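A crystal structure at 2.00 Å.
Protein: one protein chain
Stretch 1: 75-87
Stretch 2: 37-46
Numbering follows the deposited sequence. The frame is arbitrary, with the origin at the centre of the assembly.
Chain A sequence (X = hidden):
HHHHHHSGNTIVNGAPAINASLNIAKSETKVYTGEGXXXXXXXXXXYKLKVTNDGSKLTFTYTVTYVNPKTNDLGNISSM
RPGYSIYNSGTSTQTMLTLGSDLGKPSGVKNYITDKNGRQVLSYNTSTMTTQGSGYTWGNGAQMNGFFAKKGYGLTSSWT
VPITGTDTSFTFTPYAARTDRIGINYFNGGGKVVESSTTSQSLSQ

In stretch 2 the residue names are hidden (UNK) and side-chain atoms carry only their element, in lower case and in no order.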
ATOM      1  N   GLY A  75       4.724  15.797  -7.918  1.00 39.40           N
ATOM      2  CA  GLY A  75       4.601  16.023  -9.351  1.00 39.93           C
ATOM      3  C   GLY A  75       3.614  17.153  -9.634  1.00 40.52           C
ATOM      4  O   GLY A  75       2.907  17.617  -8.742  1.00 39.82           O
ATOM      5  N   ASN A  76       3.564  17.619 -10.873  1.00 42.45           N
ATOM      6  CA  ASN A  76       2.684  18.715 -11.212  1.00 46.63           C
ATOM      7  C   ASN A  76       1.257  18.213 -11.397  1.00 43.65           C
ATOM      8  O   ASN A  76       0.888  17.734 -12.474  1.00 44.06           O
ATOM      9  CB  ASN A  76       3.155  19.407 -12.492  1.00 52.51           C
ATOM     10  CG  ASN A  76       2.248  20.569 -12.882  1.00 58.35           C
ATOM     11  OD1 ASN A  76       1.442  21.055 -12.066  1.00 57.61           O
ATOM     12  ND2 ASN A  76       2.366  21.016 -14.131  1.00 63.91           N
ATOM     13  N   ILE A  77       0.449  18.302 -10.344  1.00 42.33           N
ATOM     14  CA  ILE A  77      -0.946  17.891 -10.449  1.00 39.22           C
ATOM     15  C   ILE A  77      -1.847  19.093 -10.175  1.00 40.45           C
ATOM     16  O   ILE A  77      -2.953  18.955  -9.650  1.00 41.19           O
ATOM     17  CB  ILE A  77      -1.265  16.754  -9.482  1.00 34.95           C
ATOM     18  CG1 ILE A  77      -0.855  17.113  -8.059  1.00 31.19           C
ATOM     19  CG2 ILE A  77      -0.531  15.472  -9.904  1.00 36.04           C
ATOM     20  CD1 ILE A  77      -1.336  16.086  -7.010  1.00 29.82           C
ATOM     21  N   SER A  78      -1.367  20.279 -10.544  1.00 42.40           N
ATOM     22  CA  SER A  78      -2.071  21.504 -10.218  1.00 46.02           C
ATOM     23  C   SER A  78      -3.443  21.530 -10.900  1.00 47.36           C
ATOM     24  O   SER A  78      -4.337  22.229 -10.454  1.00 50.78           O
ATOM     25  CB  SER A  78      -1.232  22.734 -10.610  1.00 50.05           C
ATOM     26  OG  SER A  78      -0.896  22.705 -11.991  1.00 53.54           O
ATOM     27  N   SER A  79      -3.617  20.761 -11.966  1.00 47.77           N
ATOM     28  CA  SER A  79      -4.901  20.754 -12.646  1.00 51.39           C
ATOM     29  C   SER A  79      -5.849  19.649 -12.114  1.00 49.73           C
ATOM     30  O   SER A  79      -6.957  19.467 -12.627  1.00 51.49           O
ATOM     31  CB  SER A  79      -4.703  20.626 -14.160  1.00 56.71           C
ATOM     32  OG  SER A  79      -4.477  19.289 -14.540  1.00 58.47           O
ATOM     33  N   MET A  80      -5.418  18.928 -11.083  1.00 44.24           N
ATOM     34  CA  MET A  80      -6.257  17.877 -10.514  1.00 39.35           C
ATOM     35  C   MET A  80      -7.466  18.513  -9.861  1.00 37.25           C
ATOM     36  O   MET A  80      -7.350  19.473  -9.116  1.00 38.80           O
ATOM     37  CB  MET A  80      -5.482  17.028  -9.491  1.00 35.45           C
ATOM     38  CG  MET A  80      -6.297  15.867  -8.921  1.00 32.09           C
ATOM     39  SD  MET A  80      -5.308  14.903  -7.803  1.00 32.77           S
ATOM     40  CE  MET A  80      -4.199  14.009  -8.887  1.00 31.38           C
ATOM     41  N   ARG A  81      -8.655  18.038 -10.195  1.00 35.60           N
ATOM     42  CA  ARG A  81      -9.851  18.558  -9.542  1.00 36.88           C
ATOM     43  C   ARG A  81      -9.932  18.117  -8.062  1.00 36.62           C
ATOM     44  O   ARG A  81      -9.538  16.992  -7.705  1.00 34.25           O
ATOM     45  CB  ARG A  81     -11.099  18.192 -10.350  1.00 45.06           C
ATOM     46  CG  ARG A  81     -11.585  16.756 -10.252  1.00 49.43           C
ATOM     47  CD  ARG A  81     -12.847  16.516 -11.129  1.00 75.95           C
ATOM     48  NE  ARG A  81     -13.888  15.755 -10.418  1.00 75.08           N
ATOM     49  CZ  ARG A  81     -14.059  14.434 -10.492  1.00 72.69           C
ATOM     50  NH1 ARG A  81     -13.269  13.682 -11.251  1.00 66.89           N
ATOM     51  NH2 ARG A  81     -15.035  13.851  -9.801  1.00 77.66           N
ATOM     52  N   PRO A  82     -10.400  19.022  -7.182  1.00 40.73           N
ATOM     53  CA  PRO A  82     -10.374  18.700  -5.748  1.00 38.24           C
ATOM     54  C   PRO A  82     -11.178  17.451  -5.410  1.00 35.98           C
ATOM     55  O   PRO A  82     -10.810  16.764  -4.458  1.00 36.79           O
ATOM     56  CB  PRO A  82     -11.044  19.911  -5.084  1.00 43.37           C
ATOM     57  CG  PRO A  82     -10.985  21.021  -6.085  1.00 47.91           C
ATOM     58  CD  PRO A  82     -10.906  20.379  -7.457  1.00 46.71           C
ATOM     59  N   GLY A  83     -12.281  17.191  -6.123  1.00 35.00           N
ATOM     60  CA  GLY A  83     -13.115  16.037  -5.831  1.00 35.25           C
ATOM     61  C   GLY A  83     -12.767  14.749  -6.571  1.00 36.22           C
ATOM     62  O   GLY A  83     -13.462  13.740  -6.380  1.00 37.70           O
ATOM     63  N   TYR A  84     -11.726  14.766  -7.423  1.00 33.82           N
ATOM     64  CA  TYR A  84     -11.169  13.534  -7.988  1.00 32.92           C
ATOM     65  C   TYR A  84     -10.805  12.652  -6.820  1.00 34.61           C
ATOM     66  O   TYR A  84     -10.414  13.168  -5.785  1.00 35.22           O
ATOM     67  CB  TYR A  84      -9.880  13.853  -8.759  1.00 33.62           C
ATOM     68  CG  TYR A  84      -9.140  12.686  -9.371  1.00 33.03           C
ATOM     69  CD1 TYR A  84      -9.704  11.932 -10.393  1.00 35.89           C
ATOM     70  CD2 TYR A  84      -7.850  12.387  -8.978  1.00 33.08           C
ATOM     71  CE1 TYR A  84      -8.994  10.885 -10.991  1.00 36.56           C
ATOM     72  CE2 TYR A  84      -7.130  11.338  -9.560  1.00 32.81           C
ATOM     73  CZ  TYR A  84      -7.710  10.604 -10.574  1.00 34.71           C
ATOM     74  OH  TYR A  84      -7.010   9.582 -11.178  1.00 34.78           O
ATOM     75  N   SER A  85     -10.902  11.337  -6.959  1.00 33.92           N
ATOM     76  CA  SER A  85     -10.577  10.464  -5.842  1.00 34.35           C
ATOM     77  C   SER A  85     -10.032   9.116  -6.282  1.00 30.64           C
ATOM     78  O   SER A  85     -10.508   8.555  -7.289  1.00 31.53           O
ATOM     79  CB  SER A  85     -11.831  10.234  -4.979  1.00 41.05           C
ATOM     80  OG  SER A  85     -11.444   9.653  -3.740  1.00 43.52           O
ATOM     81  N   ILE A  86      -9.074   8.587  -5.519  1.00 26.53           N
ATOM     82  CA  ILE A  86      -8.491   7.269  -5.824  1.00 29.46           C
ATOM     83  C   ILE A  86      -8.570   6.279  -4.650  1.00 29.60           C
ATOM     84  O   ILE A  86      -8.564   6.693  -3.496  1.00 29.19           O
ATOM     85  CB  ILE A  86      -7.008   7.381  -6.246  1.00 28.89           C
ATOM     86  CG1 ILE A  86      -6.191   8.081  -5.167  1.00 29.19           C
ATOM     87  CG2 ILE A  86      -6.872   8.132  -7.582  1.00 30.16           C
ATOM     88  CD1 ILE A  86      -4.682   7.921  -5.360  1.00 28.61           C
ATOM     89  N   TYR A  87      -8.661   4.984  -4.970  1.00 30.32           N
ATOM     90  CA  TYR A  87      -8.507   3.891  -3.988  1.00 29.98           C
ATOM     91  C   TYR A  87      -7.059   3.398  -3.994  1.00 30.47           C
ATOM     92  O   TYR A  87      -6.379   3.518  -5.017  1.00 31.47           O
ATOM     93  CB  TYR A  87      -9.380   2.710  -4.376  1.00 29.37           C
ATOM     94  CG  TYR A  87     -10.875   2.933  -4.303  1.00 33.01           C
ATOM     95  CD1 TYR A  87     -11.476   3.413  -3.144  1.00 34.08           C
ATOM     96  CD2 TYR A  87     -11.693   2.612  -5.380  1.00 34.56           C
ATOM     97  CE1 TYR A  87     -12.847   3.568  -3.065  1.00 36.30           C
ATOM     98  CE2 TYR A  87     -13.053   2.772  -5.317  1.00 38.08           C
ATOM     99  CZ  TYR A  87     -13.629   3.256  -4.161  1.00 39.28           C
ATOM    100  OH  TYR A  87     -14.994   3.408  -4.101  1.00 43.87           O
ATOM    101  N   UNK A  37       1.213   5.066 -13.620  1.00 31.61           N
ATOM    102  CA  UNK A  37       0.769   6.244 -14.342  1.00 32.68           C
ATOM    103  C   UNK A  37      -0.704   6.463 -14.061  1.00 31.78           C
ATOM    104  O   UNK A  37      -1.541   5.567 -14.273  1.00 33.12           O
ATOM    105  c   UNK A  37       2.506   6.022 -16.157  1.00 36.42           C
ATOM    106  c   UNK A  37       0.341   7.229 -16.667  1.00 37.60           C
ATOM    107  c   UNK A  37       1.005   6.085 -15.867  1.00 35.37           C
ATOM    108  N   UNK A  38      -1.027   7.642 -13.566  1.00 30.50           N
ATOM    109  CA  UNK A  38      -2.440   8.049 -13.459  1.00 31.56           C
ATOM    110  C   UNK A  38      -2.934   8.400 -14.863  1.00 34.72           C
ATOM    111  O   UNK A  38      -2.475   9.386 -15.428  1.00 35.54           O
ATOM    112  c   UNK A  38      -3.987   9.782 -12.398  1.00 32.29           C
ATOM    113  o   UNK A  38      -4.660  10.010 -13.447  1.00 33.51           O
ATOM    114  c   UNK A  38      -2.567   9.243 -12.508  1.00 30.86           C
ATOM    115  o   UNK A  38      -4.429   9.981 -11.236  1.00 32.13           O
ATOM    116  N   UNK A  39      -3.843   7.575 -15.409  1.00 37.60           N
ATOM    117  CA  UNK A  39      -4.399   7.695 -16.786  1.00 42.60           C
ATOM    118  C   UNK A  39      -5.151   8.984 -17.058  1.00 42.56           C
ATOM    119  O   UNK A  39      -5.289   9.411 -18.214  1.00 44.32           O
ATOM    120  o   UNK A  39      -5.047   5.318 -16.837  1.00 53.64           O
ATOM    121  c   UNK A  39      -5.482   6.632 -17.024  1.00 48.63           C
ATOM    122  N   UNK A  40      -5.726   9.558 -16.012  1.00 41.67           N
ATOM    123  CA  UNK A  40      -6.578  10.715 -16.196  1.00 41.87           C
ATOM    124  C   UNK A  40      -5.732  11.965 -16.316  1.00 40.70           C
ATOM    125  O   UNK A  40      -5.966  12.786 -17.189  1.00 43.27           O
ATOM    126  c   UNK A  40      -8.440  12.141 -15.221  1.00 43.62           C
ATOM    127  c   UNK A  40      -8.474   9.638 -14.955  1.00 45.29           C
ATOM    128  c   UNK A  40      -7.586  10.870 -15.036  1.00 43.16           C
ATOM    129  N   UNK A  41      -4.767  12.123 -15.428  1.00 36.61           N
ATOM    130  CA  UNK A  41      -3.966  13.341 -15.404  1.00 38.17           C
ATOM    131  C   UNK A  41      -2.596  13.163 -16.087  1.00 40.30           C
ATOM    132  O   UNK A  41      -1.854  14.124 -16.233  1.00 41.84           O
ATOM    133  o   UNK A  41      -8.931  15.719 -12.210  1.00 42.30           O
ATOM    134  c   UNK A  41      -3.837  13.863 -13.953  1.00 37.44           C
ATOM    135  c   UNK A  41      -6.937  16.059 -13.491  1.00 43.50           C
ATOM    136  c   UNK A  41      -7.231  14.079 -12.179  1.00 37.71           C
ATOM    137  c   UNK A  41      -5.971  13.617 -12.611  1.00 36.59           C
ATOM    138  c   UNK A  41      -5.675  15.593 -13.908  1.00 42.77           C
ATOM    139  c   UNK A  41      -7.698  15.290 -12.633  1.00 41.09           C
ATOM    140  c   UNK A  41      -5.176  14.380 -13.456  1.00 38.57           C
ATOM    141  N   UNK A  42      -2.282  11.934 -16.501  1.00 37.94           N
ATOM    142  CA  UNK A  42      -1.039  11.625 -17.233  1.00 36.51           C
ATOM    143  C   UNK A  42       0.167  12.104 -16.437  1.00 34.91           C
ATOM    144  O   UNK A  42       1.029  12.838 -16.937  1.00 37.30           O
ATOM    145  c   UNK A  42      -2.249  12.151 -20.911  1.00 67.03           C
ATOM    146  n   UNK A  42      -0.549  10.623 -22.651  1.00 95.43           N
ATOM    147  n   UNK A  42      -2.641  10.994 -21.714  1.00 81.41           N
ATOM    148  n   UNK A  42      -2.306   9.247 -23.171  1.00 96.80           N
ATOM    149  c   UNK A  42      -1.073  12.235 -18.636  1.00 39.82           C
ATOM    150  c   UNK A  42      -1.828  10.290 -22.503  1.00 92.12           C
ATOM    151  c   UNK A  42      -2.312  11.809 -19.419  1.00 50.79           C
ATOM    152  N   UNK A  43       0.211  11.684 -15.173  1.00 32.53           N
ATOM    153  CA  UNK A  43       1.307  12.022 -14.294  1.00 31.56           C
ATOM    154  C   UNK A  43       1.690  10.730 -13.599  1.00 31.87           C
ATOM    155  O   UNK A  43       0.893   9.787 -13.562  1.00 33.12           O
ATOM    156  c   UNK A  43       0.887  13.072 -13.228  1.00 38.54           C
ATOM    157  c   UNK A  43      -0.345  12.594 -12.440  1.00 36.16           C
ATOM    158  c   UNK A  43       0.614  14.431 -13.862  1.00 40.85           C
ATOM    159  N   UNK A  44       2.897  10.670 -13.041  1.00 31.32           N
ATOM    160  CA  UNK A  44       3.250   9.475 -12.269  1.00 30.38           C
ATOM    161  C   UNK A  44       2.473   9.401 -10.972  1.00 28.42           C
ATOM    162  O   UNK A  44       2.084  10.427 -10.421  1.00 29.13           O
ATOM    163  c   UNK A  44       4.738   9.676 -11.944  1.00 30.81           C
ATOM    164  c   UNK A  44       5.232  10.664 -12.976  1.00 33.65           C
ATOM    165  c   UNK A  44       4.039  11.579 -13.228  1.00 33.89           C
ATOM    166  N   UNK A  45       2.278   8.189 -10.479  1.00 26.43           N
ATOM    167  CA  UNK A  45       1.766   7.978  -9.132  1.00 25.08           C
ATOM    168  C   UNK A  45       2.725   6.957  -8.542  1.00 25.20           C
ATOM    169  O   UNK A  45       3.287   6.137  -9.298  1.00 26.48           O
ATOM    170  c   UNK A  45       0.294   7.505  -9.156  1.00 24.23           C
ATOM    171  c   UNK A  45      -0.293   7.423  -7.735  1.00 25.10           C
ATOM    172  c   UNK A  45       0.144   6.149  -9.858  1.00 24.81           C
ATOM    173  c   UNK A  45      -1.816   7.260  -7.758  1.00 27.41           C
ATOM    174  N   UNK A  46       2.947   7.023  -7.233  1.00 23.78           N
ATOM    175  CA  UNK A  46       3.956   6.205  -6.591  1.00 23.83           C
ATOM    176  C   UNK A  46       3.374   5.387  -5.455  1.00 23.59           C
ATOM    177  O   UNK A  46       2.296   5.733  -4.910  1.00 24.40           O
ATOM    178  c   UNK A  46       5.678   8.004  -7.079  1.00 24.69           C
ATOM    179  c   UNK A  46       7.338   8.405  -8.817  1.00 28.75           C
ATOM    180  o   UNK A  46       7.415  10.434 -10.031  1.00 30.24           O
ATOM    181  c   UNK A  46       5.073   7.092  -6.035  1.00 22.03           C
ATOM    182  c   UNK A  46       5.710  10.121  -8.332  1.00 28.66           C
ATOM    183  c   UNK A  46       6.828   9.661  -9.051  1.00 29.67           C
ATOM    184  c   UNK A  46       5.143   9.290  -7.334  1.00 25.96           C
ATOM    185  c   UNK A  46       6.758   7.584  -7.835  1.00 27.11           C
TER
HETATM  186  O   HOH W   1     -11.012  14.208 -12.746  1.00 43.10           O

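Position 37 has three side-chain carbons, one carrying the other two. None comes near stretch 1. The fork at the first carbon, with no oxygen, makes it Val37.

Position 38 has two carbons, the second carrying two oxygens. One oxygen lies 2.6 Å from Tyr84 OH, near the plane of that ring. The other lies 2.8 Å from the backbone N of position 40 and 2.9 Å from the backbone N of position 41. A short carboxylate fits, and the residue is Asp38. Tyr84 OH donates a hydrogen bond to Asp38 OD2, and OD1 accepts from the two backbone N atoms.

Position 39 has one carbon and then one oxygen. It does not touch stretch 1. It is Ser39.

Position 40 again has one carbon carrying two more. One of these carbons is 4.1 Å from Tyr84 OH. The residue is Val40, and the atom is CG2.

Position 41 has one carbon, then a ring of six carbons bearing an oxygen. The ring lies against Ser79, Met80, Arg81 and Tyr84. Its oxygen is 3.1 Å from Arg81 N. This is Tyr41. Arg81 N donates to Tyr41 OH with an angle of 175°, so the bond is nearly straight.

Position 42 has three carbons, a nitrogen, then a carbon with two more nitrogens. This guanidinium marks Arg42. It is exposed and out of reach of stretch 1. Its phi/psi of 55/52 is left-handed, and its N makes a weak 2.8 Å bond to Asp38 O.

Position 43 has three carbons, forked at the first. One carbon of the fork is 3.6 Å from Asn76 O, and the other is 3.8 Å from Ile77 CG2. It is Val43; the two atoms are CG1 and CG2 respectively. Val43 O accepts from Asp38 N at 2.9 Å, closing the loop between them.

Position 44 has three carbons that close a ring onto the backbone N. Only proline does this, so it is Pro44. It makes no contact with stretch 1.

Position 45 has four carbons, forked at the first, with one arm two carbons long. The end of that arm is 3.8 Å from Ile86 CD1. It is Ile45, and the atom is CD1.

Position 46 has one carbon and a six-carbon ring bearing an oxygen. It is Tyr46, and it makes no contact with stretch 1.

The contact centres on Tyr41, which has the largest area covered by the other stretch. Its edge meets the face of Tyr84, with planes at 85° and centroids 4.8 Å apart. Met80 CA sits over one face of the Tyr41 ring, 4.0 Å from the ring centroid. A water joins Tyr41 OH, at 2.6 Å, to Arg81 NH1, at 2.8 Å. Asp38 ties Tyr84 to the loop: one oxygen takes the phenol, while the other holds the backbone that carries Tyr41. Val43 with Ile77 and Ile45 with Ile86 add apolar packing.

Stretch 2 37-46: VDSVYRVPIY
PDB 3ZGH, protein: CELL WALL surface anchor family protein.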